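Local coordinates for amino Transferase (Eubacterium rectale, PDB 3ELE) that transfers amino groups between amino acids and 2-oxo acids with pyridoxal-5'-phosphate as cofactor, as a class I and II aminotransferase, at the interface of chains A and B. Residues are numbered along the deposited sequence; one frame, centred on the assembly and turned at random. Chains: chain A/B, Amino Transferase.

Contact 1: the interface of chains A and B. Residues chain A 254-255; chain B 69, 287-291.
The backbone carbonyl oxygen O of A:Gly254 accepts a hydrogen bond of 2.9 Å from the amide N of B:Ser290, the first residue of helix 290-296. The N-H stands well above the plane of the carbonyl, not on a lone pair. A:Gly254 and A:Glu255 belong to the loop of a class I and II aminotransferase that runs from A:Lys248, the lysine that holds the cofactor in this family, to A:Arg256, both in the pyridoxal-5'-phosphate pocket, so the partner subunit probably steadies a loop that also lines the cofactor site. Next along, the amide N of B:Leu291 meets the carboxylate of A:Glu255. OE1 of A:Glu255 takes the nearly straight bond from N of B:Leu291 (3.1 Å, 168° at the hydrogen) with its syn lone pair, while OE2 adds a weak one to the same N at 3.4 Å. The glutamate chain leaves with CG anti to its own carbonyl carbon and bends again at chi2 (-54°), which curls the carboxylate back beside the carbonyl of A:Gly254. Two consecutive N-H groups of the helix's first turn, which have no earlier carbonyl in the helix to bind, are therefore capped from chain A; the carboxylate, if ionised as expected, would be stabilised by the positive end of the helix dipole. CD of A:Glu255 also rests 3.9 Å from CB of B:Leu291. Within chain B, the hydroxyl OG of B:Ser290 turns opposite to the amide (chi1 -175°) and donates to O of B:Leu69 at 2.6 Å, tying the helix start to helix 66-70. Beside the glycine, SG of B:Cys287 lies 4.0 Å from CA of A:Gly254.

Contact 2: the interface of chains A and B. Residues chain A 106, 283-285; chain B 106, 283-285.
Loop 283-285, between helices 269-282 and 290-296, meets its own copy from the other chain, and A:Met106 and B:Met106, in the loop just after strand 102-105, meet each other beside it. Each tyrosine reaches over to the partner loop: OH of B:Tyr285 donates to O of A:Leu283 at 2.5 Å, and OH of A:Tyr285 to O of B:Leu283 at 2.6 Å. Both hydroxyl oxygens lie in the plane of the carbonyl they bind, at C=O...O angles near 145°; that of B:Tyr285 is on a lone pair of O of A:Leu283. The two tyrosines slide past each other in opposite directions, their planes turned steeply, about 69° apart, and their CE1 atoms 3.3 Å from one another; CD1 of B:Tyr285 comes in at the edge of the A:Tyr285 ring. One face of A:Tyr285 is covered towards its rim by CB of A:Leu283 in the same chain. A phenylalanine in place of B:Tyr285 lacks the hydroxyl and would probably leave the carbonyl O of A:Leu283 without its partner across the interface. The leucines pass antiparallel, CD2 of A:Leu283 lying 3.9 Å from CD2 of B:Leu283. On the other flank of the tyrosines the selenomethionines meet tip to tip, SE of A:Met106 at 3.5 Å from SE of B:Met106; bends at chi3 (-70° in chain A) bring the methyl groups together. Waters bridge the chains on this flank: water 1 links O of A:Met106 to O of B:Gly284 (2.7 Å), and water 2 links O of B:Met106 to O of A:Gly284. The glycines have positive phi, turning each loop between its leucine and its tyrosine. Because residue 106 of each chain directly precedes that chain's cofactor-pocket segment (A:Gly107 to A:Ala109 in chain A), this symmetric core probably joins the subunits while supporting both pockets.

Contact 1: the interface of chains A and B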
# COMPACT_ATOMS: atom_id res chain seq x y z
N GLY A 254 -2.56 -9.18 -8.43
CA GLY A 254 -3.41 -8.01 -8.29
C GLY A 254 -4.08 -7.87 -6.94
O GLY A 254 -4.60 -6.80 -6.67
N GLU A 255 -4.09 -8.91 -6.10
CA GLU A 255 -4.75 -8.87 -4.77
C GLU A 255 -3.92 -8.23 -3.62
O GLU A 255 -4.50 -7.80 -2.62
CB GLU A 255 -5.31 -10.25 -4.40
CG GLU A 255 -6.22 -10.90 -5.48
CD GLU A 255 -7.40 -10.04 -5.96
OE1 GLU A 255 -7.59 -8.89 -5.50
OE2 GLU A 255 -8.17 -10.52 -6.83
N LEU B 69 -9.12 -12.06 -13.24
CA LEU B 69 -9.72 -11.51 -12.02
C LEU B 69 -8.68 -11.12 -10.95
O LEU B 69 -8.78 -10.04 -10.34
CB LEU B 69 -10.73 -12.51 -11.39
CG LEU B 69 -11.36 -12.11 -10.03
CD1 LEU B 69 -12.02 -10.75 -10.13
CD2 LEU B 69 -12.36 -13.18 -9.59
N CYS B 287 -0.74 -1.75 -7.63
CA CYS B 287 -2.10 -1.49 -8.03
C CYS B 287 -3.02 -1.67 -6.83
O CYS B 287 -2.63 -2.29 -5.84
CB CYS B 287 -2.55 -2.42 -9.16
SG CYS B 287 -2.53 -4.19 -8.81
N ALA B 288 -4.21 -1.07 -6.92
CA ALA B 288 -5.22 -1.28 -5.89
C ALA B 288 -5.73 -2.74 -6.07
O ALA B 288 -5.67 -3.29 -7.21
CB ALA B 288 -6.36 -0.26 -6.04
N PRO B 289 -6.23 -3.39 -4.98
CA PRO B 289 -6.72 -4.77 -5.08
C PRO B 289 -7.73 -5.04 -6.24
O PRO B 289 -8.84 -4.47 -6.27
CB PRO B 289 -7.34 -5.01 -3.71
CG PRO B 289 -6.57 -4.16 -2.80
CD PRO B 289 -6.34 -2.89 -3.60
N SER B 290 -7.29 -5.90 -7.17
CA SER B 290 -7.98 -6.21 -8.41
C SER B 290 -9.44 -6.54 -8.19
O SER B 290 -10.30 -5.87 -8.74
CB SER B 290 -7.27 -7.35 -9.16
OG SER B 290 -7.88 -7.56 -10.42
N LEU B 291 -9.72 -7.51 -7.31
CA LEU B 291 -11.11 -7.92 -7.00
C LEU B 291 -12.01 -6.75 -6.63
O LEU B 291 -13.15 -6.67 -7.08
CB LEU B 291 -11.14 -8.93 -5.83
CG LEU B 291 -12.51 -9.48 -5.38
CD1 LEU B 291 -13.21 -10.15 -6.54
CD2 LEU B 291 -12.34 -10.43 -4.21

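Contact 2: the interface of chains A and B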
# COMPACT_ATOMS: atom_id res chain seq x y z
N MSE A 106 0.97 -5.58 1.71
CA MSE A 106 0.24 -5.50 0.46
C MSE A 106 1.13 -5.89 -0.71
O MSE A 106 1.33 -5.10 -1.65
CB MSE A 106 -0.36 -4.10 0.33
CG MSE A 106 -1.32 -3.83 1.52
SE MSE A 106 -2.34 -2.26 1.31
CE MSE A 106 -0.92 -1.08 1.54
N LEU A 283 4.69 4.77 5.01
CA LEU A 283 4.41 4.53 3.58
C LEU A 283 2.92 4.60 3.25
O LEU A 283 2.56 4.37 2.10
CB LEU A 283 4.99 3.17 3.17
CG LEU A 283 6.53 3.10 3.13
CD1 LEU A 283 7.02 1.66 3.21
CD2 LEU A 283 7.07 3.76 1.87
N GLY A 284 2.08 4.90 4.23
CA GLY A 284 0.64 5.02 4.05
C GLY A 284 -0.13 3.72 4.16
O GLY A 284 -1.27 3.68 3.72
N TYR A 285 0.48 2.68 4.73
CA TYR A 285 -0.17 1.36 4.85
C TYR A 285 -0.92 1.33 6.16
O TYR A 285 -0.38 1.77 7.18
CB TYR A 285 0.82 0.19 4.81
CG TYR A 285 1.84 0.16 3.69
CD1 TYR A 285 1.56 0.65 2.42
CD2 TYR A 285 3.08 -0.46 3.88
CE1 TYR A 285 2.51 0.57 1.38
CE2 TYR A 285 4.03 -0.53 2.83
CZ TYR A 285 3.71 -0.00 1.58
OH TYR A 285 4.56 -0.03 0.49
N MSE B 106 -4.92 2.38 -2.46
CA MSE B 106 -5.23 1.45 -1.39
C MSE B 106 -5.67 2.19 -0.12
O MSE B 106 -5.00 2.17 0.91
CB MSE B 106 -4.06 0.52 -1.16
CG MSE B 106 -3.74 -0.25 -2.43
SE MSE B 106 -2.52 -1.64 -2.16
CE MSE B 106 -1.23 -0.71 -1.67
N LEU B 283 6.18 4.85 -3.08
CA LEU B 283 5.59 4.34 -1.83
C LEU B 283 5.39 2.79 -1.81
O LEU B 283 4.94 2.24 -0.80
CB LEU B 283 4.27 5.07 -1.50
CG LEU B 283 4.40 6.53 -1.07
CD1 LEU B 283 3.06 7.23 -1.09
CD2 LEU B 283 5.08 6.70 0.34
N GLY B 284 5.77 2.09 -2.89
CA GLY B 284 5.70 0.64 -2.97
C GLY B 284 4.36 0.11 -3.41
O GLY B 284 4.09 -1.08 -3.19
N TYR B 285 3.53 0.96 -4.01
CA TYR B 285 2.23 0.54 -4.54
C TYR B 285 2.43 0.06 -5.98
O TYR B 285 3.30 0.57 -6.70
CB TYR B 285 1.19 1.66 -4.50
CG TYR B 285 1.06 2.36 -3.14
CD1 TYR B 285 0.78 1.64 -1.99
CD2 TYR B 285 1.13 3.73 -3.03
CE1 TYR B 285 0.61 2.29 -0.74
CE2 TYR B 285 0.98 4.39 -1.80
CZ TYR B 285 0.74 3.67 -0.66
OH TYR B 285 0.59 4.32 0.55
O HOH W 1 2.08 -2.81 -2.83
O HOH W 2 -3.16 2.13 2.81

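Contact 1 and contact 2 lie about 14 Å apart, measured between the centres of their C-alpha atoms. The chain B stretch from the loop after helix 269-282 to the start of helix 290-296 serves both: residues 283-285 enter contact 2, and residues 287-291 enter contact 1. Contact 2 sits on the two-fold axis and pairs like with like, whereas contact 1 is off the axis and has a twin with the chains exchanged. Both contacts hold neighbours of cofactor-pocket residues: position 106 of both chains in contact 2, A:Gly254 and A:Glu255 in contact 1. The dimer, typical of this family, is thus likely to couple assembly to active-site shape.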